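Local coordinates for glutathione peroxidase (Schistosoma mansoni, PDB 2V1M), which catalyses the reduction of hydrogen peroxide by glutathione, giving glutathione disulfide and water, at residues A[27-32]-A[99-104]; A[134-139]-A[156-161]; A[9-14]-A[34-39]; A[138-141]-A[145-148]. All blocks are in the same frame, centred on the assembly; numbering follows the deposited sequence.

Interaction 1. Residues A[27-32]-A[99-104]; sequences EKYRGH and DMFSKI
At one edge of the central sheet of this thioredoxin-like fold, Tyr29 in the 3-10 turn before strand 33-39 reaches the short edge strand 99-100 and bonds Asp99. The phenol of Tyr29 is the donor: its OH lies 2.6 Å from Asp99 OD2. The two side chains come from opposite directions, and the ring and carboxylate planes are 59° apart. The hydroxyl meets OD2 from above the carboxylate plane, 38° out of it.

The same hydroxyl also lies at the rim of Phe101, with Tyr29 OH 3.5 Å from Phe101 CZ. The phenol end therefore has one polar and one aromatic neighbour in 99-104.

Lys28 runs alongside the phenol. With CG anti to the backbone N (chi1 173°), its chain is extended, and Lys28 CG lies over the centre of the Tyr29 ring face. Its ammonium stays beyond salt-bridge range, with Lys28 NZ 4.0 Å from Asp99 OD2. A water closes the gap: it accepts from Lys28 NZ at 2.7 Å and donates to Asp99 OD1 at 2.8 Å. The two carboxylate oxygens thus have different partners, the tyrosine and the water. The nearby lysine would probably favour the charged form of Asp99.

A type II turn from Tyr29 to His32 then leads the chain into strand 33-39. In the sheet, strand 65-71 lies between strands 99-100 and 33-39: Tyr29 packs on its Arg66, and the Phe101 ring stacks with Phe70. Met100 leans on Val90 of helix 83-94.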
loop_
_atom_site.group_PDB
_atom_site.type_symbol
_atom_site.label_atom_id
_atom_site.label_comp_id
_atom_site.label_asym_id
_atom_site.label_seq_id
_atom_site.Cartn_x
_atom_site.Cartn_y
_atom_site.Cartn_z
ATOM N N GLU A 27 -11.901 -0.590 8.252
ATOM C CA GLU A 27 -13.138 0.219 8.291
ATOM C C GLU A 27 -12.830 1.720 8.313
ATOM O O GLU A 27 -13.638 2.510 7.836
ATOM C CB GLU A 27 -13.948 -0.138 9.541
ATOM C CG GLU A 27 -14.717 -1.459 9.433
ATOM C CD GLU A 27 -16.012 -1.286 8.646
ATOM O OE1 GLU A 27 -16.425 -0.129 8.466
ATOM O OE2 GLU A 27 -16.567 -2.310 8.202
ATOM N N LYS A 28 -11.683 2.100 8.880
ATOM C CA LYS A 28 -11.185 3.491 8.899
ATOM C C LYS A 28 -11.260 4.143 7.514
ATOM O O LYS A 28 -11.459 5.371 7.409
ATOM C CB LYS A 28 -9.685 3.522 9.416
ATOM C CG LYS A 28 -8.969 4.856 9.347
ATOM C CD LYS A 28 -7.573 4.759 9.994
ATOM C CE LYS A 28 -6.752 6.014 9.787
ATOM N NZ LYS A 28 -5.562 6.087 10.662
ATOM N N TYR A 29 -11.076 3.349 6.465
ATOM C CA TYR A 29 -10.915 3.854 5.099
ATOM C C TYR A 29 -12.204 3.846 4.278
ATOM O O TYR A 29 -12.180 4.160 3.080
ATOM C CB TYR A 29 -9.790 3.077 4.401
ATOM C CG TYR A 29 -8.469 3.274 5.125
ATOM C CD1 TYR A 29 -7.790 4.474 5.019
ATOM C CD2 TYR A 29 -7.962 2.300 5.964
ATOM C CE1 TYR A 29 -6.615 4.687 5.731
ATOM C CE2 TYR A 29 -6.774 2.501 6.706
ATOM C CZ TYR A 29 -6.117 3.705 6.582
ATOM O OH TYR A 29 -4.963 3.865 7.303
ATOM N N ARG A 30 -13.335 3.534 4.916
ATOM C CA ARG A 30 -14.609 3.522 4.187
ATOM C C ARG A 30 -14.845 4.871 3.517
ATOM O O ARG A 30 -14.717 5.935 4.137
ATOM C CB ARG A 30 -15.766 3.244 5.136
ATOM C CG ARG A 30 -17.024 2.781 4.428
ATOM C CD ARG A 30 -18.065 2.235 5.409
ATOM N NE ARG A 30 -17.839 0.864 5.923
ATOM C CZ ARG A 30 -18.285 -0.240 5.326
ATOM N NH1 ARG A 30 -18.888 -0.140 4.158
ATOM N NH2 ARG A 30 -18.095 -1.452 5.864
ATOM N N GLY A 31 -15.203 4.823 2.242
ATOM C CA GLY A 31 -15.541 6.027 1.502
ATOM C C GLY A 31 -14.365 6.754 0.868
ATOM O O GLY A 31 -14.594 7.731 0.162
ATOM N N HIS A 32 -13.142 6.288 1.112
ATOM C CA HIS A 32 -11.921 6.889 0.537
ATOM C C HIS A 32 -11.300 5.960 -0.476
ATOM O O HIS A 32 -11.389 4.747 -0.353
ATOM C CB HIS A 32 -10.941 7.215 1.673
ATOM C CG HIS A 32 -11.435 8.366 2.521
ATOM N ND1 HIS A 32 -11.224 8.475 3.883
ATOM C CD2 HIS A 32 -12.161 9.463 2.176
ATOM C CE1 HIS A 32 -11.800 9.579 4.332
ATOM N NE2 HIS A 32 -12.365 10.204 3.316
ATOM N N ASP A 99 -0.132 6.770 5.649
ATOM C CA ASP A 99 -0.218 5.798 6.728
ATOM C C ASP A 99 0.788 4.671 6.526
ATOM O O ASP A 99 0.779 3.977 5.511
ATOM C CB ASP A 99 -1.650 5.289 6.835
ATOM C CG ASP A 99 -2.611 6.360 7.328
ATOM O OD1 ASP A 99 -2.168 7.312 8.001
ATOM O OD2 ASP A 99 -3.821 6.208 7.059
ATOM N N MET A 100 1.613 4.459 7.552
ATOM C CA MET A 100 2.618 3.408 7.627
ATOM C C MET A 100 2.165 2.304 8.556
ATOM O O MET A 100 1.587 2.555 9.632
ATOM C CB MET A 100 3.937 3.981 8.175
ATOM C CG MET A 100 4.626 5.039 7.283
ATOM S SD MET A 100 5.202 4.414 5.688
ATOM C CE MET A 100 6.275 3.067 6.176
ATOM N N PHE A 101 2.485 1.071 8.154
ATOM C CA PHE A 101 2.093 -0.130 8.911
ATOM C C PHE A 101 3.279 -0.931 9.393
ATOM O O PHE A 101 4.419 -0.727 8.986
ATOM C CB PHE A 101 1.093 -0.957 8.081
ATOM C CG PHE A 101 -0.204 -0.185 7.873
ATOM C CD1 PHE A 101 -1.239 -0.304 8.798
ATOM C CD2 PHE A 101 -0.320 0.768 6.842
ATOM C CE1 PHE A 101 -2.416 0.462 8.676
ATOM C CE2 PHE A 101 -1.456 1.537 6.731
ATOM C CZ PHE A 101 -2.502 1.408 7.662
ATOM N N SER A 102 3.008 -1.864 10.312
ATOM C CA SER A 102 3.998 -2.836 10.691
ATOM C C SER A 102 4.254 -3.849 9.561
ATOM O O SER A 102 3.442 -4.067 8.649
ATOM C CB SER A 102 3.565 -3.571 11.979
ATOM O OG SER A 102 3.687 -2.745 13.124
ATOM N N LYS A 103 5.427 -4.467 9.658
ATOM C CA LYS A 103 5.900 -5.399 8.626
ATOM C C LYS A 103 5.002 -6.638 8.569
ATOM O O LYS A 103 4.556 -7.188 9.604
ATOM C CB LYS A 103 7.371 -5.715 8.916
ATOM C CG LYS A 103 8.095 -6.538 7.851
ATOM C CD LYS A 103 9.460 -7.014 8.321
ATOM C CE LYS A 103 10.380 -5.844 8.666
ATOM N NZ LYS A 103 11.751 -6.327 9.007
ATOM N N ILE A 104 4.731 -7.081 7.337
ATOM C CA ILE A 104 3.921 -8.245 7.040
ATOM C C ILE A 104 4.576 -9.051 5.932
ATOM O O ILE A 104 5.550 -8.622 5.275
ATOM C CB ILE A 104 2.504 -7.844 6.600
ATOM C CG1 ILE A 104 2.537 -6.970 5.340
ATOM C CG2 ILE A 104 1.739 -7.187 7.784
ATOM C CD1 ILE A 104 1.180 -6.852 4.622
HETATM O O HOH W 1 -3.752 8.018 10.183
#

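Interaction 2. Residues A[134-139]-A[156-161]; sequences FSKFLV and YDIEGD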
loop_
_atom_site.group_PDB
_atom_site.type_symbol
_atom_site.label_atom_id
_atom_site.label_comp_id
_atom_site.label_asym_id
_atom_site.label_seq_id
_atom_site.Cartn_x
_atom_site.Cartn_y
_atom_site.Cartn_z
ATOM N N PHE A 134 7.209 -2.651 -3.770
ATOM C CA PHE A 134 6.535 -1.524 -4.410
ATOM C C PHE A 134 5.536 -1.911 -5.489
ATOM O O PHE A 134 5.323 -1.158 -6.430
ATOM C CB PHE A 134 7.520 -0.449 -4.893
ATOM C CG PHE A 134 8.326 0.133 -3.753
ATOM C CD1 PHE A 134 7.750 1.042 -2.868
ATOM C CD2 PHE A 134 9.668 -0.214 -3.564
ATOM C CE1 PHE A 134 8.464 1.597 -1.828
ATOM C CE2 PHE A 134 10.383 0.334 -2.508
ATOM C CZ PHE A 134 9.818 1.227 -1.636
ATOM N N SER A 135 4.877 -3.065 -5.341
ATOM C CA SER A 135 3.647 -3.258 -6.120
ATOM C C SER A 135 2.568 -2.329 -5.527
ATOM O O SER A 135 2.692 -1.835 -4.386
ATOM C CB SER A 135 3.179 -4.704 -6.016
ATOM O OG SER A 135 2.330 -5.042 -7.092
ATOM N N LYS A 136 1.519 -2.063 -6.314
ATOM C CA LYS A 136 0.441 -1.161 -5.913
ATOM C C LYS A 136 -0.909 -1.762 -6.221
ATOM O O LYS A 136 -1.126 -2.285 -7.330
ATOM C CB LYS A 136 0.545 0.222 -6.588
ATOM C CG LYS A 136 1.819 0.993 -6.305
ATOM C CD LYS A 136 2.986 0.756 -7.305
ATOM C CE LYS A 136 4.171 1.602 -6.894
ATOM N NZ LYS A 136 5.402 1.309 -7.687
ATOM N N PHE A 137 -1.855 -1.655 -5.277
ATOM C CA PHE A 137 -3.270 -1.981 -5.523
ATOM C C PHE A 137 -4.099 -0.732 -5.313
ATOM O O PHE A 137 -3.919 -0.004 -4.309
ATOM C CB PHE A 137 -3.792 -3.081 -4.592
ATOM C CG PHE A 137 -3.236 -4.438 -4.890
ATOM C CD1 PHE A 137 -3.949 -5.350 -5.659
ATOM C CD2 PHE A 137 -1.984 -4.824 -4.404
ATOM C CE1 PHE A 137 -3.458 -6.628 -5.911
ATOM C CE2 PHE A 137 -1.488 -6.087 -4.643
ATOM C CZ PHE A 137 -2.209 -6.985 -5.413
ATOM N N LEU A 138 -5.018 -0.473 -6.244
ATOM C CA LEU A 138 -5.922 0.662 -6.174
ATOM C C LEU A 138 -7.314 0.133 -5.789
ATOM O O LEU A 138 -7.863 -0.778 -6.426
ATOM C CB LEU A 138 -5.969 1.363 -7.525
ATOM C CG LEU A 138 -6.893 2.566 -7.638
ATOM C CD1 LEU A 138 -6.506 3.662 -6.629
ATOM C CD2 LEU A 138 -6.895 3.098 -9.063
ATOM N N VAL A 139 -7.858 0.742 -4.729
ATOM C CA VAL A 139 -9.103 0.324 -4.078
ATOM C C VAL A 139 -10.068 1.502 -4.130
ATOM O O VAL A 139 -9.725 2.642 -3.748
ATOM C CB VAL A 139 -8.806 -0.090 -2.637
ATOM C CG1 VAL A 139 -10.109 -0.496 -1.888
ATOM C CG2 VAL A 139 -7.768 -1.200 -2.558
ATOM N N TYR A 156 3.288 8.170 -9.866
ATOM C CA TYR A 156 2.654 9.234 -10.633
ATOM C C TYR A 156 1.802 8.704 -11.779
ATOM O O TYR A 156 0.816 9.352 -12.165
ATOM C CB TYR A 156 3.708 10.189 -11.191
ATOM C CG TYR A 156 4.329 11.135 -10.223
ATOM C CD1 TYR A 156 3.799 11.331 -8.953
ATOM C CD2 TYR A 156 5.435 11.877 -10.597
ATOM C CE1 TYR A 156 4.336 12.252 -8.085
ATOM C CE2 TYR A 156 6.011 12.798 -9.724
ATOM C CZ TYR A 156 5.439 12.973 -8.470
ATOM O OH TYR A 156 6.008 13.886 -7.623
ATOM N N ASP A 157 2.177 7.575 -12.346
ATOM C CA ASP A 157 1.409 7.020 -13.462
ATOM C C ASP A 157 0.086 6.412 -13.051
ATOM O O ASP A 157 -0.714 6.029 -13.920
ATOM C CB ASP A 157 2.254 6.032 -14.223
ATOM C CG ASP A 157 3.410 6.725 -14.978
ATOM O OD1 ASP A 157 3.343 7.945 -15.195
ATOM O OD2 ASP A 157 4.330 6.042 -15.407
ATOM N N ILE A 158 -0.173 6.352 -11.747
ATOM C CA ILE A 158 -1.440 5.845 -11.209
ATOM C C ILE A 158 -2.422 7.008 -10.952
ATOM O O ILE A 158 -3.616 6.790 -10.690
ATOM C CB ILE A 158 -1.154 5.034 -9.915
ATOM C CG1 ILE A 158 -0.165 3.910 -10.228
ATOM C CG2 ILE A 158 -2.442 4.451 -9.305
ATOM C CD1 ILE A 158 0.344 3.186 -9.002
ATOM N N GLU A 159 -1.941 8.249 -11.046
ATOM C CA GLU A 159 -2.761 9.377 -10.620
ATOM C C GLU A 159 -4.039 9.520 -11.459
ATOM O O GLU A 159 -5.087 9.842 -10.904
ATOM C CB GLU A 159 -1.922 10.653 -10.694
ATOM C CG GLU A 159 -2.564 11.802 -9.995
ATOM C CD GLU A 159 -1.577 12.836 -9.486
ATOM O OE1 GLU A 159 -0.430 12.505 -9.108
ATOM O OE2 GLU A 159 -1.996 14.004 -9.468
ATOM N N GLY A 160 -3.965 9.305 -12.770
ATOM C CA GLY A 160 -5.158 9.416 -13.618
ATOM C C GLY A 160 -6.263 8.449 -13.150
ATOM O O GLY A 160 -7.459 8.812 -13.051
ATOM N N ASP A 161 -5.871 7.204 -12.866
ATOM C CA ASP A 161 -6.822 6.217 -12.393
ATOM C C ASP A 161 -7.379 6.600 -11.020
ATOM O O ASP A 161 -8.572 6.416 -10.756
ATOM C CB ASP A 161 -6.170 4.830 -12.325
ATOM C CG ASP A 161 -5.825 4.251 -13.717
ATOM O OD1 ASP A 161 -6.398 4.707 -14.731
ATOM O OD2 ASP A 161 -5.007 3.293 -13.768
#
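Lys136 NZ is gripped by three oxygens: Phe134 O at 2.8 Å, and also Thr153 O and Asn49 OD1. The Phe134 carbonyl is met in its own plane, at a C=O...donor angle of 153°. Lys136 opens strand 136-139. This strand belongs to the C-terminal beta-beta-alpha part of the thioredoxin fold, and helix 159-167 packs over it here.

Binding of the ammonium depends on a bend in the chain. Lys136 chi2 is 91°, so the side chain curls back along its own strand toward Phe134. The three bonds satisfy the buried charge and hold the methylenes in place. The bend carries CD and the ammonium toward Phe134. CB and CG, before it, meet Ile158, whose extended CG1-CD1 branch reaches across them. Ile158 CD1 lies 3.8 Å from Lys136 CG and about as far from CB. The two side chains cross obliquely, and the contact is purely apolar.

Leu138, two residues along, points to the same side and makes the second contact. Its partner Asp161 uses its methylene here, while its carboxylate OD2 binds Tyr149 OH and Lys147 NZ. Tyr149, on the adjoining strand 145-149, also touches Lys136, Leu138 and Ile158. The CD2 methyl of Leu138 lies 3.8 Å from Asp161 CB and 4.0 Å from Asp161 C.

Interaction 3. Residues A[9-14]-A[34-39]; sequences NSIYEF and CLIVNV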
loop_
_atom_site.group_PDB
_atom_site.type_symbol
_atom_site.label_atom_id
_atom_site.label_comp_id
_atom_site.label_asym_id
_atom_site.label_seq_id
_atom_site.Cartn_x
_atom_site.Cartn_y
_atom_site.Cartn_z
ATOM N N ASN A 9 -15.498 -9.489 1.446
ATOM C CA ASN A 9 -16.134 -8.759 0.371
ATOM C C ASN A 9 -15.501 -7.388 0.126
ATOM O O ASN A 9 -15.841 -6.773 -0.888
ATOM C CB ASN A 9 -17.653 -8.553 0.655
ATOM C CG ASN A 9 -18.536 -9.842 0.450
ATOM O OD1 ASN A 9 -18.154 -10.774 -0.234
ATOM N ND2 ASN A 9 -19.739 -9.850 1.083
ATOM N N SER A 10 -14.613 -6.903 0.998
ATOM C CA SER A 10 -14.017 -5.584 0.789
ATOM C C SER A 10 -12.787 -5.532 1.677
ATOM O O SER A 10 -12.588 -6.400 2.580
ATOM C CB SER A 10 -14.972 -4.438 1.188
ATOM O OG SER A 10 -15.021 -4.307 2.592
ATOM N N ILE A 11 -11.958 -4.480 1.532
ATOM C CA ILE A 11 -10.805 -4.350 2.400
ATOM C C ILE A 11 -11.227 -4.022 3.826
ATOM O O ILE A 11 -10.397 -4.165 4.747
ATOM C CB ILE A 11 -9.806 -3.282 1.895
ATOM C CG1 ILE A 11 -10.395 -1.859 1.902
ATOM C CG2 ILE A 11 -9.166 -3.685 0.568
ATOM C CD1 ILE A 11 -9.337 -0.748 1.939
ATOM N N TYR A 12 -12.465 -3.568 4.056
ATOM C CA TYR A 12 -12.860 -3.096 5.390
ATOM C C TYR A 12 -12.922 -4.225 6.410
ATOM O O TYR A 12 -12.927 -3.950 7.613
ATOM C CB TYR A 12 -14.231 -2.425 5.314
ATOM C CG TYR A 12 -14.340 -1.371 4.269
ATOM C CD1 TYR A 12 -13.297 -0.504 4.045
ATOM C CD2 TYR A 12 -15.527 -1.233 3.506
ATOM C CE1 TYR A 12 -13.413 0.493 3.078
ATOM C CE2 TYR A 12 -15.667 -0.236 2.562
ATOM C CZ TYR A 12 -14.628 0.608 2.335
ATOM O OH TYR A 12 -14.801 1.613 1.386
ATOM N N GLU A 13 -12.948 -5.472 5.931
ATOM C CA GLU A 13 -13.054 -6.609 6.845
ATOM C C GLU A 13 -11.773 -6.861 7.625
ATOM O O GLU A 13 -11.824 -7.613 8.614
ATOM C CB GLU A 13 -13.444 -7.851 6.075
ATOM C CG GLU A 13 -14.863 -7.712 5.549
ATOM C CD GLU A 13 -15.329 -8.858 4.734
ATOM O OE1 GLU A 13 -14.508 -9.779 4.532
ATOM O OE2 GLU A 13 -16.491 -8.886 4.271
ATOM N N PHE A 14 -10.639 -6.302 7.189
ATOM C CA PHE A 14 -9.325 -6.672 7.741
ATOM C C PHE A 14 -8.860 -5.693 8.791
ATOM O O PHE A 14 -9.167 -4.488 8.735
ATOM C CB PHE A 14 -8.274 -6.781 6.624
ATOM C CG PHE A 14 -8.722 -7.724 5.581
ATOM C CD1 PHE A 14 -8.766 -9.106 5.848
ATOM C CD2 PHE A 14 -9.248 -7.253 4.376
ATOM C CE1 PHE A 14 -9.302 -10.002 4.933
ATOM C CE2 PHE A 14 -9.796 -8.140 3.460
ATOM C CZ PHE A 14 -9.846 -9.485 3.734
ATOM N N CYS A 34 -8.132 4.131 -1.843
ATOM C CA CYS A 34 -6.893 3.737 -1.212
ATOM C C CYS A 34 -5.899 3.218 -2.225
ATOM O O CYS A 34 -6.262 2.484 -3.160
ATOM C CB CYS A 34 -7.116 2.649 -0.138
ATOM S SG CYS A 34 -8.206 3.151 1.207
ATOM N N LEU A 35 -4.636 3.580 -2.016
ATOM C CA LEU A 35 -3.530 3.037 -2.787
ATOM C C LEU A 35 -2.662 2.259 -1.807
ATOM O O LEU A 35 -2.119 2.856 -0.866
ATOM C CB LEU A 35 -2.728 4.148 -3.475
ATOM C CG LEU A 35 -1.654 3.604 -4.442
ATOM C CD1 LEU A 35 -2.290 2.893 -5.666
ATOM C CD2 LEU A 35 -0.736 4.752 -4.864
ATOM N N ILE A 36 -2.615 0.930 -1.968
ATOM C CA ILE A 36 -1.963 0.051 -1.012
ATOM C C ILE A 36 -0.655 -0.437 -1.617
ATOM O O ILE A 36 -0.665 -1.068 -2.721
ATOM C CB ILE A 36 -2.904 -1.126 -0.614
ATOM C CG1 ILE A 36 -4.220 -0.552 -0.053
ATOM C CG2 ILE A 36 -2.159 -2.013 0.380
ATOM C CD1 ILE A 36 -5.226 -1.604 0.398
ATOM N N VAL A 37 0.440 -0.158 -0.926
ATOM C CA VAL A 37 1.784 -0.370 -1.489
ATOM C C VAL A 37 2.591 -1.189 -0.509
ATOM O O VAL A 37 2.639 -0.869 0.679
ATOM C CB VAL A 37 2.471 1.021 -1.710
ATOM C CG1 VAL A 37 3.821 0.817 -2.447
ATOM C CG2 VAL A 37 1.568 1.952 -2.456
ATOM N N ASN A 38 3.240 -2.276 -0.972
ATOM C CA ASN A 38 4.222 -2.976 -0.135
ATOM C C ASN A 38 5.568 -2.300 -0.342
ATOM O O ASN A 38 5.933 -2.007 -1.474
ATOM C CB ASN A 38 4.259 -4.473 -0.430
ATOM C CG ASN A 38 4.660 -4.801 -1.886
ATOM O OD1 ASN A 38 3.945 -4.440 -2.836
ATOM N ND2 ASN A 38 5.776 -5.521 -2.052
ATOM N N VAL A 39 6.272 -2.012 0.766
ATOM C CA VAL A 39 7.437 -1.153 0.708
ATOM C C VAL A 39 8.657 -1.849 1.291
ATOM O O VAL A 39 8.577 -2.891 1.954
ATOM C CB VAL A 39 7.158 0.212 1.423
ATOM C CG1 VAL A 39 6.029 0.951 0.730
ATOM C CG2 VAL A 39 6.850 0.004 2.913
#
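Ile11 sends both branches of its side chain toward one face of strand 33-39, where Cys34 and Ile36 receive them. Its CD1 meets the cysteine sulfur, with Ile11 CD1 4.1 Å from Cys34 SG. The shorter branch makes a looser contact, with Ile11 CG2 4.5 Å from Ile36 CD1.

The rotamer explains this division. Ile11 CG1 sits between the backbone N and the carbonyl carbon (chi1 65°), so the longer branch goes to Cys34 while CG2, on the other prong, faces Ile36. Ile36 answers with a straight chain: CD1 is anti to CA across the CB-CG1 bond (chi2 -179°), which carries the methyl out from the strand. Cys34 and Ile36 are two apart, so they share a side of the strand.

The backbone that presents Ile11 is a short 3-10 segment with several braces. Ser10 OG accepts from Tyr12 N at 3.0 Å, an ST turn. The extended side chain of Glu13 reaches back to Asn9, where its OE2 takes Asn9 N at 3.1 Å, from above the carboxylate plane. Phe14 N bonds Ile11 O at 3.3 Å.

Around the contact, Val139 of strand 136-139 touches both Ile11 and Ile36, and Phe117 of helix 113-121 packs on Ile11. The contact is plain apolar core, in which the N-terminal loop closes over one face of the innermost strand. That strand opens the beta-alpha-beta unit of the thioredoxin fold and leads on to Cys43, the active-site residue by similarity, present here as cysteinesulfonic acid.

Interaction 4. Residues A[138-141]-A[145-148]; sequences LVDR and PVKR. With SO4 (sulfate ion), chain B.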
loop_
_atom_site.group_PDB
_atom_site.type_symbol
_atom_site.label_atom_id
_atom_site.label_comp_id
_atom_site.label_asym_id
_atom_site.label_seq_id
_atom_site.Cartn_x
_atom_site.Cartn_y
_atom_site.Cartn_z
ATOM N N LEU A 138 -5.018 -0.473 -6.244
ATOM C CA LEU A 138 -5.922 0.662 -6.174
ATOM C C LEU A 138 -7.314 0.133 -5.789
ATOM O O LEU A 138 -7.863 -0.778 -6.426
ATOM C CB LEU A 138 -5.969 1.363 -7.525
ATOM C CG LEU A 138 -6.893 2.566 -7.638
ATOM C CD1 LEU A 138 -6.506 3.662 -6.629
ATOM C CD2 LEU A 138 -6.895 3.098 -9.063
ATOM N N VAL A 139 -7.858 0.742 -4.729
ATOM C CA VAL A 139 -9.103 0.324 -4.078
ATOM C C VAL A 139 -10.068 1.502 -4.130
ATOM O O VAL A 139 -9.725 2.642 -3.748
ATOM C CB VAL A 139 -8.806 -0.090 -2.637
ATOM C CG1 VAL A 139 -10.109 -0.496 -1.888
ATOM C CG2 VAL A 139 -7.768 -1.200 -2.558
ATOM N N ASP A 140 -11.292 1.231 -4.601
ATOM C CA ASP A 140 -12.281 2.286 -4.744
ATOM C C ASP A 140 -12.919 2.686 -3.387
ATOM O O ASP A 140 -12.583 2.156 -2.316
ATOM C CB ASP A 140 -13.309 1.871 -5.817
ATOM C CG ASP A 140 -14.304 0.793 -5.361
ATOM O OD1 ASP A 140 -14.364 0.447 -4.159
ATOM O OD2 ASP A 140 -15.010 0.312 -6.280
ATOM N N ARG A 141 -13.826 3.664 -3.476
ATOM C CA ARG A 141 -14.484 4.204 -2.276
ATOM C C ARG A 141 -15.411 3.210 -1.570
ATOM O O ARG A 141 -15.879 3.531 -0.466
ATOM C CB ARG A 141 -15.269 5.447 -2.615
ATOM C CG ARG A 141 -14.391 6.667 -3.018
ATOM C CD ARG A 141 -15.251 7.887 -3.241
ATOM N NE ARG A 141 -14.575 9.103 -3.714
ATOM C CZ ARG A 141 -13.962 9.989 -2.933
ATOM N NH1 ARG A 141 -13.795 9.765 -1.639
ATOM N NH2 ARG A 141 -13.469 11.121 -3.442
ATOM N N PRO A 145 -10.839 -3.734 -4.533
ATOM C CA PRO A 145 -9.573 -3.614 -5.324
ATOM C C PRO A 145 -9.899 -3.764 -6.815
ATOM O O PRO A 145 -10.361 -4.828 -7.263
ATOM C CB PRO A 145 -8.707 -4.766 -4.818
ATOM C CG PRO A 145 -9.376 -5.216 -3.503
ATOM C CD PRO A 145 -10.853 -4.998 -3.759
ATOM N N VAL A 146 -9.671 -2.685 -7.572
ATOM C CA VAL A 146 -10.061 -2.662 -8.971
ATOM C C VAL A 146 -8.890 -2.493 -9.928
ATOM O O VAL A 146 -9.130 -2.571 -11.159
ATOM C CB VAL A 146 -11.195 -1.663 -9.277
ATOM C CG1 VAL A 146 -12.462 -2.044 -8.526
ATOM C CG2 VAL A 146 -10.758 -0.231 -8.948
ATOM N N LYS A 147 -7.650 -2.300 -9.443
ATOM C CA LYS A 147 -6.514 -2.294 -10.351
ATOM C C LYS A 147 -5.288 -2.675 -9.557
ATOM O O LYS A 147 -5.178 -2.388 -8.351
ATOM C CB LYS A 147 -6.335 -0.953 -11.064
ATOM C CG LYS A 147 -5.537 -1.078 -12.377
ATOM C CD LYS A 147 -5.934 -0.007 -13.384
ATOM C CE LYS A 147 -5.008 0.012 -14.580
ATOM N NZ LYS A 147 -5.348 1.126 -15.510
ATOM N N ARG A 148 -4.327 -3.276 -10.250
ATOM C CA ARG A 148 -3.057 -3.697 -9.678
ATOM C C ARG A 148 -1.940 -3.257 -10.620
ATOM O O ARG A 148 -2.057 -3.381 -11.865
ATOM C CB ARG A 148 -3.048 -5.232 -9.568
ATOM C CG ARG A 148 -1.750 -5.853 -9.133
ATOM C CD ARG A 148 -1.918 -7.382 -9.070
ATOM N NE ARG A 148 -0.642 -8.039 -8.826
ATOM C CZ ARG A 148 -0.521 -9.261 -8.308
ATOM N NH1 ARG A 148 -1.600 -9.943 -7.880
ATOM N NH2 ARG A 148 0.689 -9.804 -8.184
HETATM S S SO4 B . 2.355 -7.706 -11.231
HETATM O O1 SO4 B . 2.175 -9.101 -10.706
HETATM O O2 SO4 B . 2.504 -7.821 -12.698
HETATM O O3 SO4 B . 1.135 -6.951 -10.878
HETATM O O4 SO4 B . 3.575 -7.116 -10.684
#
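Leu138 O takes two successive amides of the opposite strand of this hairpin, Val146 N and Lys147 N. The first is the firm bond: Val146 N lies 2.9 Å from Leu138 O. The second is weak, with Lys147 N 3.4 Å away from Leu138 O. A CA-H...O contact adds to them, with Pro145 CA 3.5 Å from the same oxygen. In the other direction Leu138 N bonds Lys147 O at 2.9 Å.

On one face Val139 meets Pro145, with Val139 CG2 4.3 Å from Pro145 CB. Phe117 and Leu118 of helix 113-121 pack against this proline. On the other face Leu138 packs on Ile162 and Leu165 of helix 159-167.

The outer part is looser. Val146 is exposed, and its CG1 lies 4.1 Å from Asp140 OD2, the two side chains crossing at about a right angle. Asp140 OD1 is used elsewhere, accepting from Gln142 N and Gln144 N in the connecting turn. The extended chain of Arg148 reaches a sulfate ion, probably from the crystallisation liquor. Arg148 NE donates to sulfate O3 at 2.9 Å, at the edge of the guanidinium and near its plane. The bond from Arg148 NH2 to sulfate O1 is weak. Lys131 and Thr125 also hold the ion, and Arg148 itself bonds Gln122 O and Asn128 O.

Val146 and Lys147 facing Leu138 make a classic beta bulge, set in the antiparallel hairpin that forms one edge of the thioredoxin-like sheet.

In the fold
All four contacts reach one mixed sheet, from edge strand 99-100 (interaction 1) to edge strand 145-149 (interaction 4). Interactions 1 and 3 are close, their centres about 7 Å apart, and meet where Tyr29 CB lies 3.6 Å from Cys34 SG. Interactions 3 and 4 join through neighbouring strands, with Val139 N 2.8 Å from Cys34 O. Interactions 2 and 4 share Leu138 and Val139; a salt bridge also links them, with Lys147 NZ 2.8 Å from Asp161 OD2. Interactions 1 and 2 do not touch, and their centres are about 16 Å apart. Strand 33-39 leads toward Cys43, the active-site residue by similarity, which ties interaction 3 to the active site along the chain.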